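Local structure of ribokinase RBSK (Mycobacterium tuberculosis, 3GO6) at residues D31-V36 / S50-P55; G110-V115 / V124-G129. The protein probably catalyses the ATP- and magnesium-dependent phosphorylation of D-ribose at O-5, giving D-ribose 5-phosphate, as a homodimeric member of the PfkB carbohydrate kinase family. All coordinates share one frame; numbering follows the deposited sequence.

Contact 1 (D31-V36 / S50-P55); sequences DLTFVV and SLTRTP. With RIB (alpha-D-ribofuranose), chain C.
Strands 31-35 and 50-55 run antiparallel, their axes 4.7 Å apart at closest approach, in the small four-stranded sheet that forms the lid of ribokinases; strand 50-56 is its outermost strand within this chain. D31 with T54 and T33 with T52 are hydrogen-bonded pairs, while L32 faces R53 and F34 faces L51 in non-hydrogen-bonded pairs. On the L32/F34 face, CD1 of L51 sits over the centre of the F34 ring, 3.7 Å from its centroid, a CH-pi contact. L32 CD2 rests on CB and CG of R53; the R53 chain is extended as far as NE, and its NH1 is hydrogen-bonded to Q87 OE1. This face packs against the second subunit, where L32 meets its own counterpart. On the face of D31, T33, T52 and T54, ordered waters bridge the strands. One joins D31 O to the hydroxyls of T33, T52 and T54, and another links S50 OG with T33 O. T52 OG1 lies between backbone N and carbonyl carbon (chi1 63°), 3.5 Å from T33 CB. The D31 carboxylate holds two ribose hydroxyls: RIB O2 donates to OD1 over 2.6 Å, and RIB O3 to OD2. A third water, 2.7 Å from D31 OD2, also bonds T54 OG1 and P55 O.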
loop_
_atom_site.group_PDB
_atom_site.type_symbol
_atom_site.label_atom_id
_atom_site.label_comp_id
_atom_site.label_asym_id
_atom_site.label_seq_id
_atom_site.Cartn_x
_atom_site.Cartn_y
_atom_site.Cartn_z
ATOM N N ASP A 31 -1.864 -2.498 8.346
ATOM C CA ASP A 31 -2.812 -2.347 7.255
ATOM C C ASP A 31 -2.664 -0.981 6.624
ATOM O O ASP A 31 -2.651 0.037 7.328
ATOM C CB ASP A 31 -4.260 -2.448 7.771
ATOM C CG ASP A 31 -4.676 -3.869 8.126
ATOM O OD1 ASP A 31 -3.945 -4.820 7.774
ATOM O OD2 ASP A 31 -5.751 -4.032 8.764
ATOM N N LEU A 32 -2.599 -0.965 5.301
ATOM C CA LEU A 32 -2.677 0.282 4.533
ATOM C C LEU A 32 -4.055 0.243 3.858
ATOM O O LEU A 32 -4.299 -0.605 3.015
ATOM C CB LEU A 32 -1.555 0.355 3.505
ATOM C CG LEU A 32 -0.138 0.385 4.113
ATOM C CD1 LEU A 32 0.888 0.302 3.008
ATOM C CD2 LEU A 32 0.087 1.643 4.935
ATOM N N THR A 33 -4.954 1.112 4.297
ATOM C CA THR A 33 -6.335 1.104 3.795
ATOM C C THR A 33 -6.526 2.301 2.867
ATOM O O THR A 33 -6.296 3.443 3.268
ATOM C CB THR A 33 -7.375 1.126 4.923
ATOM O OG1 THR A 33 -7.109 0.087 5.875
ATOM C CG2 THR A 33 -8.814 0.947 4.373
ATOM N N PHE A 34 -6.948 2.013 1.637
ATOM C CA PHE A 34 -7.119 2.992 0.568
ATOM C C PHE A 34 -8.600 3.061 0.217
ATOM O O PHE A 34 -9.260 2.021 0.040
ATOM C CB PHE A 34 -6.387 2.557 -0.705
ATOM C CG PHE A 34 -4.874 2.500 -0.586
ATOM C CD1 PHE A 34 -4.091 3.493 -1.159
ATOM C CD2 PHE A 34 -4.245 1.424 0.036
ATOM C CE1 PHE A 34 -2.680 3.448 -1.096
ATOM C CE2 PHE A 34 -2.836 1.361 0.117
ATOM C CZ PHE A 34 -2.054 2.373 -0.443
ATOM N N VAL A 35 -9.123 4.280 0.100
ATOM C CA VAL A 35 -10.496 4.450 -0.394
ATOM C C VAL A 35 -10.431 4.904 -1.849
ATOM O O VAL A 35 -9.681 5.843 -2.180
ATOM C CB VAL A 35 -11.312 5.432 0.486
ATOM C CG1 VAL A 35 -12.681 5.752 -0.172
ATOM C CG2 VAL A 35 -11.515 4.853 1.870
ATOM N N VAL A 36 -11.186 4.211 -2.711
ATOM C CA VAL A 36 -11.258 4.502 -4.145
ATOM C C VAL A 36 -12.733 4.619 -4.587
ATOM O O VAL A 36 -13.649 4.255 -3.837
ATOM C CB VAL A 36 -10.585 3.377 -4.993
ATOM C CG1 VAL A 36 -9.067 3.283 -4.679
ATOM C CG2 VAL A 36 -11.263 2.026 -4.756
ATOM N N SER A 50 -8.003 8.448 -0.211
ATOM C CA SER A 50 -7.424 8.533 1.128
ATOM C C SER A 50 -6.603 7.278 1.421
ATOM O O SER A 50 -6.765 6.252 0.761
ATOM C CB SER A 50 -8.510 8.691 2.189
ATOM O OG SER A 50 -9.350 7.540 2.255
ATOM N N LEU A 51 -5.709 7.392 2.397
ATOM C CA LEU A 51 -4.865 6.283 2.833
ATOM C C LEU A 51 -4.691 6.399 4.343
ATOM O O LEU A 51 -4.360 7.477 4.861
ATOM C CB LEU A 51 -3.493 6.320 2.134
ATOM C CG LEU A 51 -2.369 5.454 2.753
ATOM C CD1 LEU A 51 -2.754 3.959 2.723
ATOM C CD2 LEU A 51 -1.030 5.670 2.071
ATOM N N THR A 52 -4.937 5.309 5.055
ATOM C CA THR A 52 -4.592 5.234 6.475
ATOM C C THR A 52 -3.625 4.065 6.706
ATOM O O THR A 52 -3.590 3.120 5.920
ATOM C CB THR A 52 -5.828 5.014 7.386
ATOM O OG1 THR A 52 -6.439 3.751 7.091
ATOM C CG2 THR A 52 -6.855 6.152 7.235
ATOM N N ARG A 53 -2.844 4.150 7.778
ATOM C CA ARG A 53 -1.910 3.097 8.163
ATOM C C ARG A 53 -2.288 2.699 9.594
ATOM O O ARG A 53 -2.124 3.494 10.515
ATOM C CB ARG A 53 -0.464 3.623 8.064
ATOM C CG ARG A 53 0.599 2.621 8.485
ATOM C CD ARG A 53 2.015 3.170 8.243
ATOM N NE ARG A 53 3.019 2.196 8.695
ATOM C CZ ARG A 53 3.463 2.084 9.948
ATOM N NH1 ARG A 53 3.015 2.901 10.888
ATOM N NH2 ARG A 53 4.377 1.153 10.259
ATOM N N THR A 54 -2.837 1.497 9.784
ATOM C CA THR A 54 -3.377 1.090 11.096
ATOM C C THR A 54 -3.062 -0.382 11.397
ATOM O O THR A 54 -2.973 -1.184 10.490
ATOM C CB THR A 54 -4.943 1.261 11.179
ATOM O OG1 THR A 54 -5.570 0.526 10.112
ATOM C CG2 THR A 54 -5.363 2.764 11.118
ATOM N N PRO A 55 -2.851 -0.729 12.674
ATOM C CA PRO A 55 -2.650 -2.142 13.026
ATOM C C PRO A 55 -3.864 -3.005 12.676
ATOM O O PRO A 55 -5.021 -2.576 12.864
ATOM C CB PRO A 55 -2.501 -2.110 14.546
ATOM C CG PRO A 55 -2.060 -0.744 14.862
ATOM C CD PRO A 55 -2.733 0.159 13.845
HETATM O O5 RIB C . -9.961 -9.267 7.407
HETATM C C5 RIB C . -9.191 -8.060 7.205
HETATM C C4 RIB C . -7.725 -8.334 7.589
HETATM O O4 RIB C . -7.158 -9.215 6.598
HETATM C C3 RIB C . -6.848 -7.095 7.551
HETATM O O3 RIB C . -6.637 -6.474 8.844
HETATM C C2 RIB C . -5.561 -7.571 6.903
HETATM O O2 RIB C . -4.434 -7.408 7.772
HETATM C C1 RIB C . -5.758 -9.023 6.493
HETATM O O1 RIB C . -5.118 -9.930 7.400
HETATM O O HOH W 1 -6.351 -1.998 10.469
HETATM O O HOH W 2 -5.239 1.291 7.525
HETATM O O HOH W 3 -8.318 5.387 3.698
#

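Contact 2 (G110-V115 / V124-G129); sequences GTAIIV and VLVAPG. With RIB (alpha-D-ribofuranose), chain C.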
loop_
_atom_site.group_PDB
_atom_site.type_symbol
_atom_site.label_atom_id
_atom_site.label_comp_id
_atom_site.label_asym_id
_atom_site.label_seq_id
_atom_site.Cartn_x
_atom_site.Cartn_y
_atom_site.Cartn_z
ATOM N N GLY A 110 4.068 -8.565 9.083
ATOM C CA GLY A 110 3.164 -8.581 7.911
ATOM C C GLY A 110 2.630 -7.218 7.480
ATOM O O GLY A 110 2.522 -6.297 8.294
ATOM N N THR A 111 2.332 -7.081 6.185
ATOM C CA THR A 111 1.759 -5.854 5.621
ATOM C C THR A 111 0.516 -6.258 4.843
ATOM O O THR A 111 0.573 -7.218 4.063
ATOM C CB THR A 111 2.742 -5.151 4.616
ATOM O OG1 THR A 111 3.977 -4.814 5.271
ATOM C CG2 THR A 111 2.112 -3.847 4.028
ATOM N N ALA A 112 -0.592 -5.548 5.031
ATOM C CA ALA A 112 -1.755 -5.801 4.177
ATOM C C ALA A 112 -2.257 -4.553 3.478
ATOM O O ALA A 112 -2.175 -3.454 4.036
ATOM C CB ALA A 112 -2.873 -6.425 4.977
ATOM N N ILE A 113 -2.784 -4.730 2.262
ATOM C CA ILE A 113 -3.390 -3.631 1.510
ATOM C C ILE A 113 -4.896 -3.888 1.481
ATOM O O ILE A 113 -5.339 -4.944 1.011
ATOM C CB ILE A 113 -2.886 -3.563 0.025
ATOM C CG1 ILE A 113 -1.354 -3.547 -0.050
ATOM C CG2 ILE A 113 -3.503 -2.344 -0.725
ATOM C CD1 ILE A 113 -0.701 -2.423 0.770
ATOM N N ILE A 114 -5.662 -2.931 1.982
ATOM C CA ILE A 114 -7.114 -3.021 1.963
ATOM C C ILE A 114 -7.607 -1.915 1.030
ATOM O O ILE A 114 -7.252 -0.749 1.206
ATOM C CB ILE A 114 -7.744 -2.799 3.357
ATOM C CG1 ILE A 114 -6.955 -3.498 4.497
ATOM C CG2 ILE A 114 -9.279 -3.070 3.319
ATOM C CD1 ILE A 114 -7.026 -4.895 4.497
ATOM N N VAL A 115 -8.429 -2.267 0.046
ATOM C CA VAL A 115 -8.985 -1.250 -0.843
ATOM C C VAL A 115 -10.515 -1.277 -0.705
ATOM O O VAL A 115 -11.123 -2.345 -0.779
ATOM C CB VAL A 115 -8.561 -1.490 -2.306
ATOM C CG1 VAL A 115 -8.974 -0.282 -3.197
ATOM C CG2 VAL A 115 -7.060 -1.718 -2.386
ATOM N N VAL A 124 -8.591 -7.487 -0.087
ATOM C CA VAL A 124 -7.468 -7.549 0.862
ATOM C C VAL A 124 -6.316 -8.315 0.211
ATOM O O VAL A 124 -6.527 -9.409 -0.338
ATOM C CB VAL A 124 -7.898 -8.217 2.196
ATOM C CG1 VAL A 124 -6.685 -8.453 3.154
ATOM C CG2 VAL A 124 -8.966 -7.395 2.906
ATOM N N LEU A 125 -5.112 -7.736 0.269
ATOM C CA LEU A 125 -3.905 -8.366 -0.231
ATOM C C LEU A 125 -2.859 -8.344 0.883
ATOM O O LEU A 125 -2.561 -7.269 1.425
ATOM C CB LEU A 125 -3.352 -7.571 -1.426
ATOM C CG LEU A 125 -1.991 -7.962 -1.993
ATOM C CD1 LEU A 125 -2.014 -9.365 -2.541
ATOM C CD2 LEU A 125 -1.523 -6.964 -3.076
ATOM N N VAL A 126 -2.265 -9.502 1.178
ATOM C CA VAL A 126 -1.415 -9.641 2.377
ATOM C C VAL A 126 -0.037 -10.152 1.990
ATOM O O VAL A 126 0.082 -11.162 1.293
ATOM C CB VAL A 126 -2.018 -10.642 3.401
ATOM C CG1 VAL A 126 -1.107 -10.771 4.637
ATOM C CG2 VAL A 126 -3.447 -10.224 3.814
ATOM N N ALA A 127 1.003 -9.455 2.436
ATOM C CA ALA A 127 2.348 -10.010 2.375
ATOM C C ALA A 127 2.600 -10.435 3.821
ATOM O O ALA A 127 2.811 -9.581 4.695
ATOM C CB ALA A 127 3.325 -8.952 1.933
ATOM N N PRO A 128 2.521 -11.749 4.097
ATOM C CA PRO A 128 2.471 -12.178 5.485
ATOM C C PRO A 128 3.716 -11.877 6.329
ATOM O O PRO A 128 3.591 -11.789 7.550
ATOM C CB PRO A 128 2.198 -13.690 5.391
ATOM C CG PRO A 128 2.663 -14.085 4.062
ATOM C CD PRO A 128 2.429 -12.887 3.165
ATOM N N GLY A 129 4.878 -11.688 5.709
ATOM C CA GLY A 129 6.097 -11.373 6.491
ATOM C C GLY A 129 6.326 -12.381 7.620
ATOM O O GLY A 129 6.294 -13.606 7.395
HETATM O O5 RIB C . -9.961 -9.267 7.407
HETATM C C5 RIB C . -9.191 -8.060 7.205
HETATM C C4 RIB C . -7.725 -8.334 7.589
HETATM O O4 RIB C . -7.158 -9.215 6.598
HETATM C C3 RIB C . -6.848 -7.095 7.551
HETATM O O3 RIB C . -6.637 -6.474 8.844
HETATM C C2 RIB C . -5.561 -7.571 6.903
HETATM O O2 RIB C . -4.434 -7.408 7.772
HETATM C C1 RIB C . -5.758 -9.023 6.493
HETATM O O1 RIB C . -5.118 -9.930 7.400
#
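I113 N donates to L125 O over 2.7 Å in a nearly straight bond, 169° at the hydrogen, with the donor in the carbonyl plane. L125 N returns a bond to I113 O, and the same reciprocal pairing joins T111 to A127, where A127 N approaches T111 O nearly along the C=O axis. Between these two hydrogen-bonded pairs stands the non-hydrogen-bonded pair A112 and V126, with A112 CB 4.0 Å from V126 CG2. The two strands form a beta hairpin at one side of the ribokinase lid, and the face bearing A112, I114, V124 and V126 forms an apolar wall of the ribose pocket. I114 and V124 lie side by side there, CD1 of I114 3.5 Å from V124 CG2. V124 CG1, anti to the backbone N (chi1 173°), reaches RIB C1 at 3.5 Å, and V126 CG2 touches that carbon too. A112 CB lies 3.3 Å from RIB O2, while I114 CD1 lies near RIB C3. The other face meets the second subunit: T111 OG1 is hydrogen-bonded to R53 of that chain, and I113 packs on its F34. At the outer edge of 124-127, residues 124-126 pair in parallel with a strand of the second subunit, which continues the sheet across the interface.

Contacts 1 and 2 are the two antiparallel pairings of one four-stranded sheet, joined through the parallel neighbours 29-35 and 110-116: A112 O and I114 O probably accept hydrogen bonds from L32 N and F34 N. Contact 2 is buried, whereas contact 1 is only partly so. Both meet ribose on one face of the sheet and the second subunit on the other, but with different chemistry. Contact 1 offers the sugar a carboxylate and sets threonine and serine hydroxyls and waters beside it; contact 2 offers methyl groups. A112 CB packs 3.4 Å from D31 OD1, joining the polar and apolar parts of the pocket wall.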